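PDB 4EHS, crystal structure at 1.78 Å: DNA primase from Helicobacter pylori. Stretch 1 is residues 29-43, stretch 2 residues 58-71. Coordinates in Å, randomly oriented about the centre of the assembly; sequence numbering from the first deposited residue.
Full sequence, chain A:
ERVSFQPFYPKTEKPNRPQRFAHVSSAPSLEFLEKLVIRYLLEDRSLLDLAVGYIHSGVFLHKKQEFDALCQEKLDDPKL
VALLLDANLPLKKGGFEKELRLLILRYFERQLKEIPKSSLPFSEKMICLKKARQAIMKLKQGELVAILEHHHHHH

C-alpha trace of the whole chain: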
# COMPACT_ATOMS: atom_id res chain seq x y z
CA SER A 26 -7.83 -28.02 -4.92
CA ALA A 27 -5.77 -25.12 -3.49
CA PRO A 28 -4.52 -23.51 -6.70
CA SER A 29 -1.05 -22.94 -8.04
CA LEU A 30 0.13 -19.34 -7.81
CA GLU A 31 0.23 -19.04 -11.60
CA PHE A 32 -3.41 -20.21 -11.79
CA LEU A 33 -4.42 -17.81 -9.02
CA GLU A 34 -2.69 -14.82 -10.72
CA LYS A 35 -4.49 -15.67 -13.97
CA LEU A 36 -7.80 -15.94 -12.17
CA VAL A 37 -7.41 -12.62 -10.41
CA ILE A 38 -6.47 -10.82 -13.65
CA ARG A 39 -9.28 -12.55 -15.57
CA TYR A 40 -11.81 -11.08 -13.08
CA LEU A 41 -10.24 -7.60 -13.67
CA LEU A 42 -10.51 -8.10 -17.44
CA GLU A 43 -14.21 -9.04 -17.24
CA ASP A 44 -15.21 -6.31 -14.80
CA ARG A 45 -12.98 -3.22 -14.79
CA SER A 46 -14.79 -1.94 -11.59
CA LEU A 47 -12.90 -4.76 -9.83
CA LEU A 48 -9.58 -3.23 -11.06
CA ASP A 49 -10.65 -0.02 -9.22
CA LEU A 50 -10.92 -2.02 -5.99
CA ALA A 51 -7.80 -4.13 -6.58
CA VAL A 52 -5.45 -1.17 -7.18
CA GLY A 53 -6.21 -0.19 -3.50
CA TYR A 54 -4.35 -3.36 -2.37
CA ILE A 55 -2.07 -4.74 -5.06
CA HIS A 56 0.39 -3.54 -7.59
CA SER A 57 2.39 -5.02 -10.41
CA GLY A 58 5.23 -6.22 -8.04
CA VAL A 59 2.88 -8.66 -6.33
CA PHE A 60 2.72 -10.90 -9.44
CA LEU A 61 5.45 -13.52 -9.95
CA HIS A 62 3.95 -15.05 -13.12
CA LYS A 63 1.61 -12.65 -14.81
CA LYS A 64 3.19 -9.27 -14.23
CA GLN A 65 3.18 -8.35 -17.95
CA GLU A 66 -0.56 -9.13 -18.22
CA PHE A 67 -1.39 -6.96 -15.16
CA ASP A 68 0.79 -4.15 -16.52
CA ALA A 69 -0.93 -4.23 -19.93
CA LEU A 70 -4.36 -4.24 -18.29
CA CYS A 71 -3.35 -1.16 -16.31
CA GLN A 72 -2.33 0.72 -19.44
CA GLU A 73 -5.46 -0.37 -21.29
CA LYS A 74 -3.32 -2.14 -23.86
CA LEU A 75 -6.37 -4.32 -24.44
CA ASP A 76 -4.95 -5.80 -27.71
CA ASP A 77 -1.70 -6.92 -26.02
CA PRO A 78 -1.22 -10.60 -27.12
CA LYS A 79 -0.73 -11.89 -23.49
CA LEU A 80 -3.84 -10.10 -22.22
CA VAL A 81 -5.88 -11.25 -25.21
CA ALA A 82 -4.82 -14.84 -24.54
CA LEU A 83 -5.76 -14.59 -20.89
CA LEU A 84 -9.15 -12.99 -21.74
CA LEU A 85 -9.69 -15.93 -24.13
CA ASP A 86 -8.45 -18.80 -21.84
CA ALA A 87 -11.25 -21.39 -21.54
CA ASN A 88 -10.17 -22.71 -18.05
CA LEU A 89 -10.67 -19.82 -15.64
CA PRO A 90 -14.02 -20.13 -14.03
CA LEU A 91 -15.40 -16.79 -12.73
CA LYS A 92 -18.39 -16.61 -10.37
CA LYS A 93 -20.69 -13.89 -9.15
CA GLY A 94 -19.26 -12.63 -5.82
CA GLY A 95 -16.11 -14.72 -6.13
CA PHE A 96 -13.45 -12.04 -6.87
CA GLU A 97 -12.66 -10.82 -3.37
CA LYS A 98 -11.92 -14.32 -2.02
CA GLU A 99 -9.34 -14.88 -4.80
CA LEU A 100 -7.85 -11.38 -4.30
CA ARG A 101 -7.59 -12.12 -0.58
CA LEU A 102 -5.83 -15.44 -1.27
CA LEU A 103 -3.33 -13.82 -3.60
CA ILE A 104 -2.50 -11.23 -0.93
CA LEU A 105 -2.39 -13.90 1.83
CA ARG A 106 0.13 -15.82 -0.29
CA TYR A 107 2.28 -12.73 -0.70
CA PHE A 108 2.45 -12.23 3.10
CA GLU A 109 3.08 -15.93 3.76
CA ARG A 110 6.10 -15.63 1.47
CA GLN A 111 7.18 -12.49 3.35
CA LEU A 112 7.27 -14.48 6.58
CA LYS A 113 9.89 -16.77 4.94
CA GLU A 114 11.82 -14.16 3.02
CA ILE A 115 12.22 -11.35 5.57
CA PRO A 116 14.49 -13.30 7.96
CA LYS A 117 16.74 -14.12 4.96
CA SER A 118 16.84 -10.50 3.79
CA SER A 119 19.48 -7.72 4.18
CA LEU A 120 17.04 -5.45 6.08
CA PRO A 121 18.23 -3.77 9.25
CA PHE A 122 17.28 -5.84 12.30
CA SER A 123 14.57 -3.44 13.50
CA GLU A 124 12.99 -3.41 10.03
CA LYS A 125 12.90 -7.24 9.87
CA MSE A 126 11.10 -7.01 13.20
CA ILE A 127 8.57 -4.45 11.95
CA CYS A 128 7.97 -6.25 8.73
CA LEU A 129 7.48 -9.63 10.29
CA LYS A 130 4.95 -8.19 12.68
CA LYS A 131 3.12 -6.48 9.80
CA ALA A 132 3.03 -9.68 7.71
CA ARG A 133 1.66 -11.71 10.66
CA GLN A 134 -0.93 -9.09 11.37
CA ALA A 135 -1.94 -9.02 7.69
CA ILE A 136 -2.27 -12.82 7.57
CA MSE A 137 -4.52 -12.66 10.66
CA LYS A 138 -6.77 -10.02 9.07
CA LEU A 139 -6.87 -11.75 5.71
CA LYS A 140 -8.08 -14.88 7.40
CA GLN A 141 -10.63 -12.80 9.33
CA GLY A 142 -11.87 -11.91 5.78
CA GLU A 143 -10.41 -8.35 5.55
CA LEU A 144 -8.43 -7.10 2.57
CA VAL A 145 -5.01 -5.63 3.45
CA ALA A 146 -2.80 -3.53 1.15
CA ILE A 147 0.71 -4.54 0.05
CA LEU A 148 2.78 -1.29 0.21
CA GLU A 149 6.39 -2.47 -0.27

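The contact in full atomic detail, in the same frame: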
# COMPACT_ATOMS: atom_id res chain seq x y z
N SER A 29 -2.42 -23.37 -7.82
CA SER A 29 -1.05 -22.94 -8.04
C SER A 29 -1.06 -21.39 -8.05
O SER A 29 -2.15 -20.77 -8.25
CB SER A 29 -0.49 -23.44 -9.38
OG SER A 29 -1.07 -22.70 -10.52
N LEU A 30 0.11 -20.78 -7.80
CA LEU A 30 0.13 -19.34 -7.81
C LEU A 30 -0.13 -18.82 -9.22
O LEU A 30 -0.83 -17.83 -9.40
CB LEU A 30 1.46 -18.80 -7.25
CG LEU A 30 1.57 -17.29 -7.10
CD1 LEU A 30 0.60 -16.86 -6.03
CD2 LEU A 30 3.07 -16.97 -6.84
N GLU A 31 0.34 -19.55 -10.25
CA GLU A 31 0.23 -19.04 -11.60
C GLU A 31 -1.27 -19.07 -11.95
O GLU A 31 -1.80 -18.08 -12.51
CB GLU A 31 1.10 -19.85 -12.60
CG GLU A 31 0.71 -19.53 -14.03
CD GLU A 31 1.75 -19.96 -15.06
OE1 GLU A 31 2.83 -20.42 -14.68
OE2 GLU A 31 1.48 -19.80 -16.26
N PHE A 32 -1.97 -20.13 -11.55
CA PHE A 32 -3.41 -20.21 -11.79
C PHE A 32 -4.13 -19.07 -11.03
O PHE A 32 -5.02 -18.42 -11.53
CB PHE A 32 -3.98 -21.56 -11.30
CG PHE A 32 -5.50 -21.72 -11.63
CD1 PHE A 32 -5.92 -22.19 -12.88
CD2 PHE A 32 -6.45 -21.36 -10.68
CE1 PHE A 32 -7.30 -22.31 -13.13
CE2 PHE A 32 -7.83 -21.49 -10.92
CZ PHE A 32 -8.23 -21.95 -12.17
N LEU A 33 -3.76 -18.88 -9.79
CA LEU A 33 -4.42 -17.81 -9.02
C LEU A 33 -4.16 -16.42 -9.62
O LEU A 33 -5.09 -15.59 -9.64
CB LEU A 33 -3.88 -17.79 -7.58
CG LEU A 33 -4.50 -16.81 -6.62
CD1 LEU A 33 -6.03 -17.04 -6.53
CD2 LEU A 33 -3.88 -16.98 -5.22
N GLU A 34 -2.96 -16.14 -10.10
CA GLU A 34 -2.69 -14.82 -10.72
C GLU A 34 -3.53 -14.63 -11.98
O GLU A 34 -4.10 -13.54 -12.25
CB GLU A 34 -1.21 -14.71 -11.08
CG GLU A 34 -0.34 -14.61 -9.81
CD GLU A 34 1.10 -14.27 -10.09
OE1 GLU A 34 1.42 -13.92 -11.24
OE2 GLU A 34 1.88 -14.31 -9.08
N LYS A 35 -3.63 -15.72 -12.76
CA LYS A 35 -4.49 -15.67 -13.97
C LYS A 35 -5.92 -15.38 -13.64
O LYS A 35 -6.60 -14.61 -14.36
CB LYS A 35 -4.40 -17.04 -14.74
CG LYS A 35 -3.11 -17.11 -15.53
CD LYS A 35 -3.18 -18.36 -16.48
CE LYS A 35 -2.70 -19.57 -15.79
NZ LYS A 35 -2.37 -20.69 -16.78
N LEU A 36 -6.40 -16.03 -12.59
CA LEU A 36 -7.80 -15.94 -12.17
C LEU A 36 -8.11 -14.53 -11.76
O LEU A 36 -9.10 -13.98 -12.21
CB LEU A 36 -8.15 -16.99 -11.13
CG LEU A 36 -9.58 -17.07 -10.64
CD1 LEU A 36 -10.49 -17.47 -11.79
CD2 LEU A 36 -9.66 -18.09 -9.50
N VAL A 37 -7.21 -13.97 -10.96
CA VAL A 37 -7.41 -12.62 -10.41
C VAL A 37 -7.46 -11.64 -11.60
O VAL A 37 -8.39 -10.82 -11.68
CB VAL A 37 -6.32 -12.29 -9.35
CG1 VAL A 37 -6.34 -10.79 -9.09
CG2 VAL A 37 -6.62 -12.99 -8.01
N ILE A 38 -6.53 -11.75 -12.56
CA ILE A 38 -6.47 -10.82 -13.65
C ILE A 38 -7.70 -11.00 -14.56
O ILE A 38 -8.20 -10.03 -15.17
CB ILE A 38 -5.15 -10.96 -14.41
CG1 ILE A 38 -4.00 -10.47 -13.47
CG2 ILE A 38 -5.15 -10.08 -15.68
CD1 ILE A 38 -2.63 -10.84 -14.00
N ARG A 39 -8.09 -12.27 -14.69
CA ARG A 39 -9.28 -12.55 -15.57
C ARG A 39 -10.55 -11.82 -15.02
O ARG A 39 -11.39 -11.25 -15.79
CB ARG A 39 -9.47 -14.09 -15.65
CG ARG A 39 -10.71 -14.35 -16.57
CD ARG A 39 -10.50 -13.84 -18.00
NE ARG A 39 -11.71 -14.35 -18.69
CZ ARG A 39 -11.72 -15.51 -19.33
NH1 ARG A 39 -10.55 -16.14 -19.62
NH2 ARG A 39 -12.91 -15.97 -19.79
N TYR A 40 -10.72 -11.85 -13.71
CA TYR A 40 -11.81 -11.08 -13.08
C TYR A 40 -11.67 -9.59 -13.43
O TYR A 40 -12.67 -8.93 -13.77
CB TYR A 40 -11.76 -11.16 -11.58
CG TYR A 40 -12.53 -12.34 -10.98
CD1 TYR A 40 -13.90 -12.30 -10.89
CD2 TYR A 40 -11.86 -13.46 -10.51
CE1 TYR A 40 -14.63 -13.37 -10.29
CE2 TYR A 40 -12.56 -14.53 -9.93
CZ TYR A 40 -13.97 -14.49 -9.87
OH TYR A 40 -14.68 -15.53 -9.30
N LEU A 41 -10.46 -9.04 -13.28
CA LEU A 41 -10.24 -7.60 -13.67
C LEU A 41 -10.50 -7.32 -15.16
O LEU A 41 -10.99 -6.23 -15.51
CB LEU A 41 -8.79 -7.19 -13.37
CG LEU A 41 -8.36 -7.62 -11.96
CD1 LEU A 41 -6.94 -7.09 -11.86
CD2 LEU A 41 -9.17 -7.06 -10.78
N LEU A 42 -10.20 -8.28 -16.02
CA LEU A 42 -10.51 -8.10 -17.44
C LEU A 42 -12.02 -8.09 -17.70
O LEU A 42 -12.50 -7.41 -18.66
CB LEU A 42 -9.86 -9.25 -18.25
CG LEU A 42 -8.35 -9.02 -18.46
CD1 LEU A 42 -7.79 -10.40 -18.92
CD2 LEU A 42 -8.04 -7.96 -19.55
N GLU A 43 -12.75 -8.91 -16.98
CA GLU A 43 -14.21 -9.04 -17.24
C GLU A 43 -14.99 -7.91 -16.60
O GLU A 43 -16.07 -7.53 -17.08
CB GLU A 43 -14.77 -10.36 -16.74
CG GLU A 43 -14.17 -11.50 -17.58
CD GLU A 43 -15.16 -12.55 -18.11
OE1 GLU A 43 -16.37 -12.47 -17.81
OE2 GLU A 43 -14.66 -13.57 -18.70
N GLY A 58 4.25 -5.44 -8.82
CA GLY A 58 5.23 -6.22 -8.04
C GLY A 58 4.76 -7.48 -7.32
O GLY A 58 5.56 -8.37 -7.05
N VAL A 59 3.46 -7.58 -7.08
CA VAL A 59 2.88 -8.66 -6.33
C VAL A 59 2.94 -9.94 -7.16
O VAL A 59 3.16 -11.03 -6.63
CB VAL A 59 1.44 -8.36 -5.91
CG1 VAL A 59 0.84 -9.55 -5.19
CG2 VAL A 59 1.39 -7.19 -4.93
N PHE A 60 2.82 -9.76 -8.47
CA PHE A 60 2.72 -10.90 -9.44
C PHE A 60 4.08 -11.48 -9.75
O PHE A 60 4.99 -10.74 -10.13
CB PHE A 60 2.06 -10.43 -10.74
CG PHE A 60 0.62 -10.05 -10.56
CD1 PHE A 60 -0.37 -11.05 -10.69
CD2 PHE A 60 0.21 -8.74 -10.21
CE1 PHE A 60 -1.71 -10.76 -10.47
CE2 PHE A 60 -1.15 -8.46 -10.00
CZ PHE A 60 -2.12 -9.46 -10.14
N LEU A 61 4.21 -12.80 -9.59
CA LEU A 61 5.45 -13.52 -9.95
C LEU A 61 5.36 -14.21 -11.31
O LEU A 61 6.41 -14.62 -11.84
CB LEU A 61 5.80 -14.56 -8.89
CG LEU A 61 5.85 -14.07 -7.44
CD1 LEU A 61 6.45 -15.12 -6.51
CD2 LEU A 61 6.61 -12.76 -7.39
N HIS A 62 4.15 -14.31 -11.86
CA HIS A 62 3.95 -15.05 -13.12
C HIS A 62 3.33 -14.27 -14.19
O HIS A 62 3.61 -14.50 -15.37
CB HIS A 62 3.14 -16.32 -12.88
CG HIS A 62 3.78 -17.25 -11.90
ND1 HIS A 62 4.87 -18.03 -12.23
CD2 HIS A 62 3.50 -17.49 -10.57
CE1 HIS A 62 5.25 -18.72 -11.12
NE2 HIS A 62 4.41 -18.43 -10.13
N LYS A 63 2.48 -13.29 -13.83
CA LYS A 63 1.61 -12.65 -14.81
C LYS A 63 1.74 -11.12 -14.70
O LYS A 63 0.83 -10.37 -15.00
CB LYS A 63 0.13 -13.13 -14.70
CG LYS A 63 -0.07 -14.63 -14.92
CD LYS A 63 0.19 -15.01 -16.36
CE LYS A 63 0.35 -16.50 -16.53
NZ LYS A 63 0.61 -16.99 -17.89
N LYS A 64 2.96 -10.68 -14.41
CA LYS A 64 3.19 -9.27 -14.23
C LYS A 64 2.93 -8.51 -15.54
O LYS A 64 2.31 -7.45 -15.52
CB LYS A 64 4.61 -9.08 -13.73
CG LYS A 64 4.98 -7.62 -13.57
CD LYS A 64 6.38 -7.58 -12.95
CE LYS A 64 6.63 -6.24 -12.27
NZ LYS A 64 6.45 -5.17 -13.29
N GLN A 65 3.35 -9.05 -16.67
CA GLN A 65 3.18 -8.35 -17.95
C GLN A 65 1.69 -8.17 -18.26
O GLN A 65 1.31 -7.11 -18.71
CB GLN A 65 3.91 -9.04 -19.13
CG GLN A 65 5.40 -9.13 -18.82
CD GLN A 65 6.28 -9.74 -19.90
OE1 GLN A 65 5.88 -9.91 -21.07
NE2 GLN A 65 7.51 -10.07 -19.51
N GLU A 66 0.89 -9.21 -18.03
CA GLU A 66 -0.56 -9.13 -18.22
C GLU A 66 -1.17 -8.02 -17.35
O GLU A 66 -1.95 -7.19 -17.86
CB GLU A 66 -1.22 -10.50 -17.92
CG GLU A 66 -0.87 -11.52 -19.02
CD GLU A 66 0.43 -12.28 -18.80
OE1 GLU A 66 1.24 -11.82 -17.92
OE2 GLU A 66 0.65 -13.29 -19.55
N PHE A 67 -0.84 -8.01 -16.06
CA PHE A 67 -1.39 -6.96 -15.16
C PHE A 67 -0.97 -5.56 -15.67
O PHE A 67 -1.80 -4.61 -15.75
CB PHE A 67 -0.94 -7.18 -13.71
CG PHE A 67 -1.56 -6.16 -12.74
CD1 PHE A 67 -2.85 -6.40 -12.21
CD2 PHE A 67 -0.88 -4.98 -12.35
CE1 PHE A 67 -3.45 -5.49 -11.33
CE2 PHE A 67 -1.48 -4.09 -11.46
CZ PHE A 67 -2.76 -4.35 -10.92
N ASP A 68 0.33 -5.43 -16.00
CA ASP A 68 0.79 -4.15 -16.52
C ASP A 68 -0.02 -3.71 -17.75
O ASP A 68 -0.38 -2.55 -17.86
CB ASP A 68 2.31 -4.24 -16.86
CG ASP A 68 3.18 -4.10 -15.63
OD1 ASP A 68 2.69 -3.61 -14.59
OD2 ASP A 68 4.34 -4.52 -15.70
N ALA A 69 -0.23 -4.60 -18.71
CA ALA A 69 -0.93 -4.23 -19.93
C ALA A 69 -2.36 -3.83 -19.63
O ALA A 69 -2.90 -2.90 -20.24
CB ALA A 69 -0.89 -5.37 -20.95
N LEU A 70 -2.98 -4.52 -18.68
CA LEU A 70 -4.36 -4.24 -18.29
C LEU A 70 -4.47 -2.88 -17.60
O LEU A 70 -5.53 -2.26 -17.62
CB LEU A 70 -4.90 -5.34 -17.38
CG LEU A 70 -6.21 -5.03 -16.66
CD1 LEU A 70 -7.34 -4.83 -17.65
CD2 LEU A 70 -6.55 -6.14 -15.67
N CYS A 71 -3.37 -2.44 -17.00
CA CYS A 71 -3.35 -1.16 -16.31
C CYS A 71 -3.24 -0.05 -17.31
O CYS A 71 -3.81 1.04 -17.10
CB CYS A 71 -2.15 -1.12 -15.37
SG CYS A 71 -2.53 -2.01 -13.89
O HOH W 1 -0.37 -19.66 -18.22
O HOH W 2 1.61 -13.34 -6.66

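In this DNA primase two nearly parallel helices, 11° apart, pack with their axes 10.4 Å from each other at closest approach. Residues 30-43 form the first helix, capped where Ser29 OG accepts from Phe32 N at 2.9 Å. The second stretch leaves a 3-10 segment at Val59, passes through a short loop, and enters helix 64-71 with Lys63 at the N-cap position. The register pairs Glu34 with Lys63, Ile38 with Phe67 and Leu42 with Leu70, so successive turns of the first helix face the second stretch.

A carboxylate on one helix can organise the turn that leads into its neighbour, and this pair of stretches is a compact example. Glu34 is the anchor. The turn offers backbone NH groups that no helical bond satisfies, and the buried carboxylate collects them: Leu61 N donates to Glu34 OE2 at 2.8 Å, while His62 N donates to Glu34 OE1 at 2.8 Å and Lys63 N makes a weak bond to the same OE1 at 2.9 Å. A water donates to both Glu34 OE2 (2.6 Å) and Val59 O (2.8 Å), extending the network two residues back, to Val59.

Around this polar centre, Glu31 CB lies over one face of the His62 ring, a CH-pi contact 4.0 Å from the ring centroid. The Glu31 carboxylate forms a salt bridge with Lys63, and the weak hydrogen bond from Lys63 NZ to Glu31 OE2 spans 3.4 Å; a second water links that pair with Lys35 NZ.

Farther along, the chemistry turns apolar. Ile38 CD1 meets Phe60 CE1 at 3.6 Å and Phe67 CB at 4.0 Å. Leu41 CD1 reaches the edge of the Phe67 ring, 3.9 Å from its CE1, and Leu70 fits between two leucines, its CD2 3.4 Å from Leu41 CB and its CD1 3.7 Å from Leu42 CD2.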